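Local coordinates for uncharacterized protein (Bacteroides caccae, PDB 3NO2) that is of unknown function but folds as a single-chain six-bladed beta-propeller, at residues E67-A72 with L102-K107; P141-S146 with S164-S169; F219-G224 with L246-S251. All coordinates share one frame; numbering follows the deposited sequence.

Interaction 1 of 3, residues E67-A72 with L102-K107; sequences ELWNIA and LEVNMK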
ATOM      1  N   GLU A  67      -4.938  -4.357  21.503  1.00 12.12           N
ATOM      2  CA  GLU A  67      -5.882  -4.073  20.434  1.00 11.00           C
ATOM      3  C   GLU A  67      -6.824  -2.942  20.829  1.00 10.90           C
ATOM      4  O   GLU A  67      -7.451  -2.998  21.895  1.00 12.81           O
ATOM      5  CB  GLU A  67      -6.701  -5.320  20.064  1.00 11.00           C
ATOM      6  CG  GLU A  67      -7.741  -5.073  18.945  1.00  9.08           C
ATOM      7  CD  GLU A  67      -8.318  -6.345  18.393  1.00 10.63           C
ATOM      8  OE1 GLU A  67      -7.466  -7.183  18.080  1.00 12.64           O
ATOM      9  OE2 GLU A  67      -9.542  -6.481  18.361  1.00 12.49           O
ATOM     10  N   LEU A  68      -6.917  -1.919  20.009  1.00  9.45           N
ATOM     11  CA  LEU A  68      -7.805  -0.769  20.200  1.00 10.75           C
ATOM     12  C   LEU A  68      -9.155  -1.022  19.579  1.00 12.23           C
ATOM     13  O   LEU A  68     -10.189  -0.820  20.215  1.00 14.15           O
ATOM     14  CB  LEU A  68      -7.160   0.508  19.641  1.00 11.96           C
ATOM     15  CG  LEU A  68      -5.866   0.919  20.376  1.00 13.12           C
ATOM     16  CD1 LEU A  68      -5.173   2.097  19.682  1.00 17.88           C
ATOM     17  CD2 LEU A  68      -6.120   1.259  21.862  1.00 15.15           C
ATOM     18  N   TRP A  69      -9.179  -1.476  18.339  1.00  9.99           N
ATOM     19  CA  TRP A  69     -10.421  -1.758  17.649  1.00 10.03           C
ATOM     20  C   TRP A  69     -10.135  -2.666  16.462  1.00  9.05           C
ATOM     21  O   TRP A  69      -9.002  -2.771  16.022  1.00  7.80           O
ATOM     22  CB  TRP A  69     -11.138  -0.491  17.175  1.00 11.06           C
ATOM     23  CG  TRP A  69     -10.434   0.474  16.289  1.00  9.29           C
ATOM     24  CD1 TRP A  69      -9.861   1.635  16.673  1.00 13.39           C
ATOM     25  CD2 TRP A  69     -10.266   0.404  14.870  1.00  9.60           C
ATOM     26  NE1 TRP A  69      -9.371   2.294  15.611  1.00 13.89           N
ATOM     27  CE2 TRP A  69      -9.595   1.572  14.463  1.00 12.18           C
ATOM     28  CE3 TRP A  69     -10.629  -0.536  13.884  1.00 10.76           C
ATOM     29  CZ2 TRP A  69      -9.275   1.817  13.120  1.00 12.10           C
ATOM     30  CZ3 TRP A  69     -10.320  -0.272  12.558  1.00 12.53           C
ATOM     31  CH2 TRP A  69      -9.609   0.885  12.203  1.00 11.50           C
ATOM     32  N   ASN A  70     -11.198  -3.288  15.966  1.00  9.20           N
ATOM     33  CA  ASN A  70     -11.131  -4.257  14.870  1.00  7.96           C
ATOM     34  C   ASN A  70     -12.408  -4.166  14.077  1.00  8.50           C
ATOM     35  O   ASN A  70     -13.514  -3.998  14.651  1.00  9.66           O
ATOM     36  CB  ASN A  70     -11.024  -5.668  15.429  1.00  8.91           C
ATOM     37  CG  ASN A  70     -10.899  -6.709  14.383  1.00  9.82           C
ATOM     38  OD1 ASN A  70      -9.896  -6.726  13.661  1.00  9.70           O
ATOM     39  ND2 ASN A  70     -11.899  -7.575  14.230  1.00 10.99           N
ATOM     40  N   ILE A  71     -12.292  -4.260  12.761  1.00  6.60           N
ATOM     41  CA  ILE A  71     -13.440  -4.400  11.861  1.00  6.90           C
ATOM     42  C   ILE A  71     -13.235  -5.639  11.010  1.00  8.31           C
ATOM     43  O   ILE A  71     -12.221  -5.750  10.298  1.00  7.31           O
ATOM     44  CB  ILE A  71     -13.620  -3.171  10.991  1.00  8.79           C
ATOM     45  CG1 ILE A  71     -13.877  -1.941  11.876  1.00  9.14           C
ATOM     46  CG2 ILE A  71     -14.789  -3.418   9.943  1.00  9.20           C
ATOM     47  CD1 ILE A  71     -13.925  -0.596  11.043  1.00 13.02           C
ATOM     48  N   ALA A  72     -14.163  -6.587  11.067  1.00  8.35           N
ATOM     49  CA  ALA A  72     -14.124  -7.779  10.242  1.00  9.69           C
ATOM     50  C   ALA A  72     -14.627  -7.506   8.839  1.00  9.74           C
ATOM     51  O   ALA A  72     -15.611  -6.753   8.641  1.00 13.41           O
ATOM     52  CB  ALA A  72     -14.966  -8.880  10.907  1.00 12.31           C
ATOM     53  N   LEU A 102     -14.654   2.376   4.260  1.00  6.03           N
ATOM     54  CA  LEU A 102     -15.056   2.995   5.534  1.00  6.18           C
ATOM     55  C   LEU A 102     -13.991   3.971   5.964  1.00  7.63           C
ATOM     56  O   LEU A 102     -12.784   3.682   5.902  1.00  7.99           O
ATOM     57  CB  LEU A 102     -15.206   1.939   6.620  1.00  7.23           C
ATOM     58  CG  LEU A 102     -16.173   0.783   6.367  1.00  6.25           C
ATOM     59  CD1 LEU A 102     -16.005  -0.268   7.504  1.00 10.05           C
ATOM     60  CD2 LEU A 102     -17.661   1.300   6.247  1.00  8.51           C
ATOM     61  N   GLU A 103     -14.420   5.138   6.444  1.00  7.20           N
ATOM     62  CA  GLU A 103     -13.547   6.020   7.223  1.00  8.01           C
ATOM     63  C   GLU A 103     -13.910   5.810   8.673  1.00  6.83           C
ATOM     64  O   GLU A 103     -15.094   5.696   9.011  1.00  7.97           O
ATOM     65  CB  GLU A 103     -13.694   7.485   6.780  1.00  8.09           C
ATOM     66  CG  GLU A 103     -13.232   7.659   5.360  1.00  8.34           C
ATOM     67  CD  GLU A 103     -13.228   9.056   4.836  1.00 11.26           C
ATOM     68  OE1 GLU A 103     -13.289  10.005   5.654  1.00 14.87           O
ATOM     69  OE2 GLU A 103     -13.123   9.235   3.600  1.00 11.34           O
ATOM     70  N   VAL A 104     -12.918   5.737   9.535  1.00  7.73           N
ATOM     71  CA  VAL A 104     -13.093   5.235  10.901  1.00  8.36           C
ATOM     72  C   VAL A 104     -12.279   6.124  11.836  1.00 10.05           C
ATOM     73  O   VAL A 104     -11.163   6.541  11.499  1.00 10.76           O
ATOM     74  CB  VAL A 104     -12.590   3.776  11.034  1.00  9.73           C
ATOM     75  CG1 VAL A 104     -12.790   3.191  12.424  1.00 13.38           C
ATOM     76  CG2 VAL A 104     -13.295   2.887   9.948  1.00 10.90           C
ATOM     77  N   ASN A 105     -12.823   6.483  12.991  1.00  8.81           N
ATOM     78  CA  ASN A 105     -12.060   7.268  13.949  1.00 10.61           C
ATOM     79  C   ASN A 105     -11.192   6.382  14.815  1.00 11.02           C
ATOM     80  O   ASN A 105     -11.221   5.144  14.680  1.00 10.77           O
ATOM     81  CB  ASN A 105     -12.976   8.234  14.760  1.00 11.05           C
ATOM     82  CG  ASN A 105     -13.897   7.546  15.682  1.00 10.61           C
ATOM     83  OD1 ASN A 105     -13.789   6.353  16.009  1.00 11.00           O
ATOM     84  ND2 ASN A 105     -14.927   8.325  16.143  1.00 13.03           N
HETATM   85  N   MSE A 106     -10.462   6.976  15.764  0.50 12.06           N
HETATM   86  CA  MSE A 106      -9.539   6.210  16.609  0.50 13.33           C
HETATM   87  C   MSE A 106     -10.218   5.296  17.594  0.50 16.32           C
HETATM   88  O   MSE A 106      -9.592   4.399  18.170  0.50 17.63           O
HETATM   89  CB  MSE A 106      -8.589   7.141  17.359  0.50 14.75           C
HETATM   90  CG  MSE A 106      -7.659   7.902  16.451  0.50 12.69           C
HETATM   91 SE   MSE A 106      -6.585   6.799  15.242  0.37 13.74          SE
HETATM   92  CE  MSE A 106      -7.661   6.877  13.569  0.50  6.34           C
ATOM     93  N   LYS A 107     -11.502   5.523  17.802  1.00 18.71           N
ATOM     94  CA  LYS A 107     -12.342   4.633  18.628  1.00 19.27           C
ATOM     95  C   LYS A 107     -12.928   3.451  17.867  1.00 21.20           C
ATOM     96  O   LYS A 107     -13.645   2.637  18.445  1.00 23.92           O
ATOM     97  CB  LYS A 107     -13.480   5.446  19.259  1.00 24.17           C
ATOM     98  CG  LYS A 107     -13.021   6.349  20.383  1.00 32.82           C
ATOM     99  CD  LYS A 107     -14.164   7.145  21.021  1.00 41.40           C
ATOM    100  CE  LYS A 107     -13.623   7.938  22.221  1.00 51.03           C
ATOM    101  NZ  LYS A 107     -14.568   8.955  22.793  1.00 53.70           N
TER
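Trp69 and Val104 meet tip to tip where two consecutive blades of the six-bladed beta-propeller pack against each other. Strand 67-72 is the last strand of its blade, and 102-104 ends the third strand of the next. Their short axes come no closer than 10.9 Å and run nearly antiparallel, at 169°, a spacing too wide for strand pairing; side chains bridge it.

The apolar part centres on Val104, whose two methyls have separate partners. CG1 lies over one face of the Trp69 six-membered ring, offset toward the rim, in a CH-pi contact 4.0 Å from the centroid and 16° off the normal. CG2 points to Ile71 and approaches its CD1 to 3.7 Å. That same Ile71 CD1 also reaches Leu102 CD1, at 4.1 Å, so it is shared between two residues of the facing strand.

The indole also packs against the backbone of the loop after Val104. Trp69 CG sits between its backbone N and carbonyl carbon (chi1 56°). The pyrrole side of the indole lies beside the carbonyls of Asn105 and Met106. Met106 O, a selenomethionine carbonyl, is near the ring plane at the edge, 3.2 Å from Trp69 CD1. Within its own blade, the backbones of Leu68 and Trp69 both face Met60 of strand 57-61, a classic beta bulge just where the indole crosses to the next blade.

The loop itself is tied by Asn105: ND2 bonds Glu109 OE1, while OD1 accepts a weak hydrogen bond from Lys107 N at 3.0 Å.

Interaction 2 of 3, residues P141-S146 with S164-S169; sequences PLFATS and SGTPFS
Ser146 OG donates to Gly165 O across 2.7 Å, the one direct hydrogen bond between 141-146 and 164-169. The hydroxyl approaches at a C=O...donor angle of 146°, tilted 20° from the carbonyl plane. Its position follows from chi1 of -51°, which sets OG beside the backbone N and anti to the carbonyl carbon. Ser146 also closes a type I turn, its N bonding Phe143 O.

A second polar link runs through one water, which donates to Pro141 O at 2.7 Å and to Pro167 O at 2.8 Å, thereby joining the two backbones. Pro167 O has another neighbour: it lies in the plane of the Phe143 ring at the edge, 3.2 Å from Phe143 CD1.

One face of that ring is covered by Thr166, whose CB stands 3.8 Å from the centroid in a CH-pi contact offset toward the rim. Thr166 OG1 is engaged elsewhere, hydrogen-bonded to Asp184 OD2. Between the rings of the two prolines, Pro141 CB meets Pro167 CB at 3.5 Å, while Pro167 CD rests against Leu142 O at 3.4 Å. Pro141 CG covers Ser169 N, a buried amide with no partner in the model. The Phe168 side chain lies about 3 Å from a bound citrate, probably from the crystallisation liquor.

In the propeller, 141-146 ends strand 138-142 and turns into strand 147-151, whereas 164-169 is the linker leaving the outer strand 157-162 for strand 169-172, first of the following blade. The contact thus packs the turn between the second and third strands of one blade against the linker to the next blade. Phe143 and Thr166 both also touch Phe214 of strand 214-220, in the blade after that.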
ATOM      1  N   PRO A 141      -7.336   1.471  -7.573  1.00  5.37           N
ATOM      2  CA  PRO A 141      -6.615   0.721  -8.592  1.00  5.66           C
ATOM      3  C   PRO A 141      -7.143  -0.707  -8.644  1.00  5.95           C
ATOM      4  O   PRO A 141      -7.388  -1.307  -7.585  1.00  6.14           O
ATOM      5  CB  PRO A 141      -5.148   0.740  -8.129  1.00  6.24           C
ATOM      6  CG  PRO A 141      -5.144   1.524  -6.801  1.00  7.93           C
ATOM      7  CD  PRO A 141      -6.579   1.509  -6.321  1.00  5.79           C
ATOM      8  N   LEU A 142      -7.313  -1.274  -9.832  1.00  6.20           N
ATOM      9  CA  LEU A 142      -7.895  -2.614  -9.980  1.00  5.93           C
ATOM     10  C   LEU A 142      -7.016  -3.521 -10.791  1.00  5.84           C
ATOM     11  O   LEU A 142      -6.556  -3.172 -11.870  1.00  6.83           O
ATOM     12  CB  LEU A 142      -9.281  -2.541 -10.627  1.00  6.14           C
ATOM     13  CG  LEU A 142     -10.343  -1.778  -9.818  1.00  6.84           C
ATOM     14  CD1 LEU A 142     -11.594  -1.516 -10.728  1.00 10.08           C
ATOM     15  CD2 LEU A 142     -10.747  -2.517  -8.540  1.00  7.55           C
ATOM     16  N   PHE A 143      -6.785  -4.710 -10.245  1.00  5.63           N
ATOM     17  CA  PHE A 143      -5.952  -5.731 -10.870  1.00  5.52           C
ATOM     18  C   PHE A 143      -6.553  -6.257 -12.174  1.00  5.42           C
ATOM     19  O   PHE A 143      -5.920  -6.205 -13.224  1.00  6.05           O
ATOM     20  CB  PHE A 143      -5.767  -6.947  -9.969  1.00  5.57           C
ATOM     21  CG  PHE A 143      -4.732  -6.841  -8.857  1.00  5.88           C
ATOM     22  CD1 PHE A 143      -4.254  -5.660  -8.355  1.00  7.14           C
ATOM     23  CD2 PHE A 143      -4.238  -8.025  -8.333  1.00  7.64           C
ATOM     24  CE1 PHE A 143      -3.294  -5.683  -7.330  1.00  7.17           C
ATOM     25  CE2 PHE A 143      -3.307  -8.029  -7.310  1.00 10.10           C
ATOM     26  CZ  PHE A 143      -2.867  -6.854  -6.801  1.00  6.88           C
ATOM     27  N   ALA A 144      -7.763  -6.805 -12.114  1.00  6.21           N
ATOM     28  CA  ALA A 144      -8.263  -7.625 -13.222  1.00  6.27           C
ATOM     29  C   ALA A 144      -8.283  -6.808 -14.507  1.00  7.10           C
ATOM     30  O   ALA A 144      -7.937  -7.325 -15.575  1.00  7.43           O
ATOM     31  CB  ALA A 144      -9.682  -8.143 -12.948  1.00  6.09           C
ATOM     32  N   THR A 145      -8.694  -5.541 -14.422  1.00  7.69           N
ATOM     33  CA  THR A 145      -8.974  -4.643 -15.551  1.00  7.43           C
ATOM     34  C   THR A 145      -7.845  -3.622 -15.747  1.00  7.69           C
ATOM     35  O   THR A 145      -7.954  -2.767 -16.651  1.00  8.77           O
ATOM     36  CB  THR A 145     -10.292  -3.944 -15.343  1.00  7.66           C
ATOM     37  OG1 THR A 145     -10.240  -3.296 -14.041  1.00  9.83           O
ATOM     38  CG2 THR A 145     -11.453  -4.929 -15.289  1.00  9.95           C
ATOM     39  N   SER A 146      -6.748  -3.712 -15.000  1.00  7.25           N
ATOM     40  CA  SER A 146      -5.597  -2.821 -15.112  1.00  7.56           C
ATOM     41  C   SER A 146      -5.974  -1.360 -15.231  1.00  8.16           C
ATOM     42  O   SER A 146      -5.636  -0.733 -16.235  1.00 10.76           O
ATOM     43  CB  SER A 146      -4.729  -3.173 -16.331  1.00  8.33           C
ATOM     44  OG  SER A 146      -4.420  -4.554 -16.321  1.00 10.33           O
ATOM     45  N   SER A 164      -1.530  -0.617 -16.843  0.50  8.77           N
ATOM     46  CA  SER A 164      -1.025  -1.911 -17.248  0.50  8.04           C
ATOM     47  C   SER A 164      -0.762  -2.673 -15.990  0.50  8.23           C
ATOM     48  O   SER A 164      -0.796  -2.119 -14.885  0.50  8.88           O
ATOM     49  CB  SER A 164       0.249  -1.753 -18.041  0.50  6.22           C
ATOM     50  OG  SER A 164       1.324  -1.215 -17.247  0.50  7.86           O
ATOM     51  N   GLY A 165      -0.528  -3.962 -16.147  1.00  7.23           N
ATOM     52  CA  GLY A 165      -0.227  -4.791 -15.027  1.00  6.52           C
ATOM     53  C   GLY A 165      -1.368  -4.948 -14.054  1.00  7.45           C
ATOM     54  O   GLY A 165      -2.526  -5.141 -14.428  1.00  7.76           O
ATOM     55  N   THR A 166      -1.023  -4.897 -12.764  1.00  5.86           N
ATOM     56  CA  THR A 166      -1.935  -5.124 -11.666  1.00  6.52           C
ATOM     57  C   THR A 166      -1.778  -3.978 -10.670  1.00  5.98           C
ATOM     58  O   THR A 166      -1.057  -4.079  -9.656  1.00  6.42           O
ATOM     59  CB  THR A 166      -1.695  -6.507 -11.016  1.00  6.63           C
ATOM     60  OG1 THR A 166      -0.288  -6.750 -10.810  1.00  7.83           O
ATOM     61  CG2 THR A 166      -2.243  -7.607 -11.920  1.00  9.36           C
ATOM     62  N   PRO A 167      -2.485  -2.872 -10.944  1.00  5.44           N
ATOM     63  CA  PRO A 167      -2.305  -1.663 -10.118  1.00  5.83           C
ATOM     64  C   PRO A 167      -2.609  -1.928  -8.635  1.00  5.39           C
ATOM     65  O   PRO A 167      -3.641  -2.507  -8.295  1.00  5.69           O
ATOM     66  CB  PRO A 167      -3.264  -0.676 -10.725  1.00  6.22           C
ATOM     67  CG  PRO A 167      -3.295  -1.114 -12.214  1.00  7.46           C
ATOM     68  CD  PRO A 167      -3.211  -2.599 -12.192  1.00  6.00           C
ATOM     69  N   PHE A 168      -1.686  -1.497  -7.771  1.00  5.69           N
ATOM     70  CA  PHE A 168      -1.646  -1.855  -6.356  1.00  5.29           C
ATOM     71  C   PHE A 168      -1.971  -0.719  -5.389  1.00  5.65           C
ATOM     72  O   PHE A 168      -2.538  -0.975  -4.315  1.00  5.62           O
ATOM     73  CB  PHE A 168      -0.256  -2.456  -6.058  1.00  6.13           C
ATOM     74  CG  PHE A 168      -0.038  -2.817  -4.609  1.00  5.81           C
ATOM     75  CD1 PHE A 168      -0.385  -4.070  -4.130  1.00  5.66           C
ATOM     76  CD2 PHE A 168       0.491  -1.919  -3.710  1.00  4.53           C
ATOM     77  CE1 PHE A 168      -0.221  -4.417  -2.788  1.00  7.14           C
ATOM     78  CE2 PHE A 168       0.636  -2.265  -2.385  1.00  4.87           C
ATOM     79  CZ  PHE A 168       0.257  -3.494  -1.930  1.00  5.64           C
ATOM     80  N   SER A 169      -1.604   0.519  -5.719  1.00  5.51           N
ATOM     81  CA  SER A 169      -1.705   1.625  -4.795  1.00  5.47           C
ATOM     82  C   SER A 169      -1.512   2.925  -5.535  1.00  5.72           C
ATOM     83  O   SER A 169      -1.065   2.904  -6.724  1.00  8.43           O
ATOM     84  CB  SER A 169      -0.655   1.469  -3.703  1.00  6.34           C
ATOM     85  OG  SER A 169      -0.761   2.522  -2.739  1.00  5.38           O
TER
HETATM   86  O   HOH W   1      -5.209  -1.878  -6.049  1.00  6.88           O

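Interaction 3 of 3, residues F219-G224 with L246-S251; sequences FPLQNG and LVEIDS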
ATOM      1  N   PHE A 219       6.147   5.212  -1.502  1.00  7.14           N
ATOM      2  CA  PHE A 219       6.033   6.155  -0.430  1.00  6.95           C
ATOM      3  C   PHE A 219       6.933   7.347  -0.725  1.00  7.80           C
ATOM      4  O   PHE A 219       8.139   7.316  -0.495  1.00  7.71           O
ATOM      5  CB  PHE A 219       6.354   5.536   0.944  1.00  7.33           C
ATOM      6  CG  PHE A 219       5.770   6.315   2.080  1.00 10.24           C
ATOM      7  CD1 PHE A 219       6.365   7.464   2.514  1.00 12.98           C
ATOM      8  CD2 PHE A 219       4.622   5.872   2.673  1.00 10.88           C
ATOM      9  CE1 PHE A 219       5.766   8.192   3.577  1.00 13.62           C
ATOM     10  CE2 PHE A 219       4.029   6.611   3.708  1.00 15.19           C
ATOM     11  CZ  PHE A 219       4.603   7.751   4.101  1.00 13.24           C
ATOM     12  N   PRO A 220       6.326   8.419  -1.243  1.00  8.99           N
ATOM     13  CA  PRO A 220       7.124   9.651  -1.526  1.00 10.23           C
ATOM     14  C   PRO A 220       7.689  10.297  -0.274  1.00 11.58           C
ATOM     15  O   PRO A 220       7.035  10.293   0.761  1.00 12.09           O
ATOM     16  CB  PRO A 220       6.085  10.585  -2.174  1.00 11.09           C
ATOM     17  CG  PRO A 220       5.078   9.655  -2.800  1.00 11.17           C
ATOM     18  CD  PRO A 220       4.969   8.487  -1.849  1.00  8.68           C
ATOM     19  N   LEU A 221       8.915  10.790  -0.415  1.00 12.35           N
ATOM     20  CA  LEU A 221       9.682  11.395   0.666  1.00 13.59           C
ATOM     21  C   LEU A 221       9.869  12.883   0.390  1.00 16.22           C
ATOM     22  O   LEU A 221       9.892  13.318  -0.754  1.00 16.05           O
ATOM     23  CB  LEU A 221      11.016  10.695   0.841  1.00 12.15           C
ATOM     24  CG  LEU A 221      10.883   9.217   1.177  1.00 13.85           C
ATOM     25  CD1 LEU A 221      12.226   8.495   0.990  1.00 18.37           C
ATOM     26  CD2 LEU A 221      10.283   9.070   2.578  1.00 16.57           C
ATOM     27  N   GLN A 222       9.977  13.627   1.501  1.00 22.97           N
ATOM     28  CA  GLN A 222      10.056  15.104   1.474  1.00 29.45           C
ATOM     29  C   GLN A 222      11.258  15.536   0.674  1.00 31.62           C
ATOM     30  O   GLN A 222      11.238  16.597   0.032  1.00 33.86           O
ATOM     31  CB  GLN A 222      10.131  15.683   2.901  1.00 29.20           C
ATOM     32  CG  GLN A 222       8.796  15.667   3.657  1.00 35.00           C
ATOM     33  N   ASN A 223      12.303  14.720   0.692  1.00 33.41           N
ATOM     34  CA  ASN A 223      13.516  15.010  -0.073  1.00 35.56           C
ATOM     35  C   ASN A 223      13.452  14.742  -1.597  1.00 34.23           C
ATOM     36  O   ASN A 223      14.452  14.928  -2.295  1.00 34.21           O
ATOM     37  CB  ASN A 223      14.735  14.318   0.579  1.00 35.74           C
ATOM     38  CG  ASN A 223      14.573  12.803   0.685  1.00 36.35           C
ATOM     39  OD1 ASN A 223      14.042  12.170  -0.211  1.00 32.67           O
ATOM     40  ND2 ASN A 223      15.054  12.225   1.783  1.00 46.09           N
ATOM     41  N   GLY A 224      12.290  14.348  -2.125  1.00 28.02           N
ATOM     42  CA  GLY A 224      12.107  14.137  -3.589  1.00 23.79           C
ATOM     43  C   GLY A 224      12.315  12.633  -3.939  1.00 16.26           C
ATOM     44  O   GLY A 224      12.165  12.168  -5.073  1.00 19.86           O
ATOM     45  N   LEU A 246      13.143  -3.855  -0.507  1.00  6.78           N
ATOM     46  CA  LEU A 246      12.734  -2.486  -0.292  1.00  5.41           C
ATOM     47  C   LEU A 246      13.912  -1.609  -0.724  1.00  6.74           C
ATOM     48  O   LEU A 246      15.050  -1.885  -0.373  1.00  6.84           O
ATOM     49  CB  LEU A 246      12.389  -2.255   1.183  1.00  6.03           C
ATOM     50  CG  LEU A 246      12.105  -0.830   1.577  1.00  6.37           C
ATOM     51  CD1 LEU A 246      10.818  -0.339   0.908  1.00  8.62           C
ATOM     52  CD2 LEU A 246      12.019  -0.669   3.128  1.00  7.30           C
ATOM     53  N   VAL A 247      13.637  -0.584  -1.545  1.00  6.04           N
ATOM     54  CA  VAL A 247      14.641   0.415  -1.907  1.00  5.96           C
ATOM     55  C   VAL A 247      14.143   1.798  -1.610  1.00  6.89           C
ATOM     56  O   VAL A 247      12.929   2.078  -1.637  1.00  7.36           O
ATOM     57  CB  VAL A 247      15.071   0.326  -3.399  1.00  6.90           C
ATOM     58  CG1 VAL A 247      15.707  -1.035  -3.708  1.00  7.59           C
ATOM     59  CG2 VAL A 247      13.919   0.619  -4.358  1.00  7.98           C
ATOM     60  N   GLU A 248      15.100   2.692  -1.378  1.00  6.98           N
ATOM     61  CA  GLU A 248      14.902   4.130  -1.420  1.00  6.87           C
ATOM     62  C   GLU A 248      15.638   4.616  -2.654  1.00  6.87           C
ATOM     63  O   GLU A 248      16.844   4.362  -2.805  1.00  7.52           O
ATOM     64  CB  GLU A 248      15.467   4.838  -0.199  1.00  6.66           C
ATOM     65  CG  GLU A 248      15.250   6.337  -0.205  1.00  8.46           C
ATOM     66  CD  GLU A 248      15.892   7.039   0.973  1.00 12.45           C
ATOM     67  OE1 GLU A 248      16.443   6.366   1.878  1.00 11.09           O
ATOM     68  OE2 GLU A 248      15.859   8.282   0.951  1.00 15.85           O
ATOM     69  N   ILE A 249      14.926   5.321  -3.540  1.00  7.73           N
ATOM     70  CA  ILE A 249      15.544   5.984  -4.671  1.00  8.90           C
ATOM     71  C   ILE A 249      15.523   7.477  -4.382  1.00  9.68           C
ATOM     72  O   ILE A 249      14.612   8.019  -3.746  1.00 11.64           O
ATOM     73  CB  ILE A 249      14.937   5.632  -6.051  1.00 10.83           C
ATOM     74  CG1 ILE A 249      13.463   5.989  -6.132  1.00 12.50           C
ATOM     75  CG2 ILE A 249      15.202   4.123  -6.402  1.00 11.55           C
ATOM     76  CD1 ILE A 249      12.934   6.029  -7.574  1.00 16.28           C
ATOM     77  N   ASP A 250      16.535   8.166  -4.883  1.00 10.43           N
ATOM     78  CA  ASP A 250      16.588   9.618  -4.809  1.00 10.24           C
ATOM     79  C   ASP A 250      15.875  10.203  -6.027  1.00 11.94           C
ATOM     80  O   ASP A 250      15.364   9.480  -6.889  1.00 12.50           O
ATOM     81  CB  ASP A 250      18.050  10.116  -4.643  1.00 14.05           C
ATOM     82  CG  ASP A 250      18.923   9.898  -5.818  1.00 12.45           C
ATOM     83  OD1 ASP A 250      18.499   9.502  -6.907  1.00 11.74           O
ATOM     84  OD2 ASP A 250      20.162  10.128  -5.613  1.00 16.84           O
ATOM     85  N   SER A 251      15.919  11.533  -6.119  1.00 14.81           N
ATOM     86  CA  SER A 251      15.197  12.222  -7.206  1.00 19.67           C
ATOM     87  C   SER A 251      15.778  11.953  -8.603  1.00 21.49           C
ATOM     88  O   SER A 251      15.089  12.137  -9.597  1.00 22.68           O
ATOM     89  CB  SER A 251      15.144  13.734  -6.955  1.00 22.26           C
ATOM     90  OG  SER A 251      16.442  14.297  -6.986  1.00 22.43           O
TER
HETATM   91  O   HOH W   2      15.791   9.784  -1.275  1.00 22.84           O
HETATM   92  O   HOH W   3      16.390  13.027  -3.686  1.00 23.65           O
HETATM   93  O   HOH W   4      15.894   9.505   3.256  1.00 27.91           O
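Leu221 and Glu248 cross at about a right angle inside one four-stranded blade of the beta-propeller. The type I turn 221-224, which links the first strand 214-220 to strand 226-231, lies beside the end of the third strand, 246-249. The contact is at the surface, and its direct contacts are few; water does most of the bridging.

The van der Waals packing is that of Leu221 CD1, which lies against Glu248 CG and CD and has Glu248 OE2 as its nearest atom, at 3.6 Å. Glu248 reaches this far because CG is anti to the backbone N (chi1 -179°) and the chain stays extended beyond it.

The water-mediated group starts from the same oxygen. Asn223 and Glu248 point at each other tip to tip, amide and carboxylate planes only 9° apart, yet Asn223 ND2 stays 4.1 Å from Glu248 OE2. One water spans that gap, accepting from Asn223 ND2 at 3.2 Å and donating to Glu248 OE2 at 2.6 Å. A second lies between Asn223 OD1 and the same OE2, at 2.7 Å from the latter, though its protons have further acceptors in reach. Asn223 OD1 is bonded as well to Gly225 N, just past the turn, and Glu248 OE1 makes a salt bridge with Lys22, which follows strand 16-21 of another blade.

The backbone contacts are made at the end of the turn, by Asn223 O and Gly224. A third water donates to Asn223 O at 3.1 Å and accepts from Ser251 N at 2.9 Å. Gly224 O rests 3.7 Å from Ser251 CA.

How the interactions relate
From the N terminus the three contacts come in series, each closing its loop before the next opens, so none nest or cross. Interaction 1 spans 29 intervening residues and joins the last strand of one blade to the third of the next. Interaction 2 closes over 17 residues and packs a turn of one blade against the linker that leaves it. Interaction 3, over 21, works inside a later blade, between its first turn and third strand. Interactions 1 and 3 lie on opposite sides of the chain's centre, their own centres 30 Å apart; 2 and 3 come nearest, about 8 Å between closest atoms. None touches another.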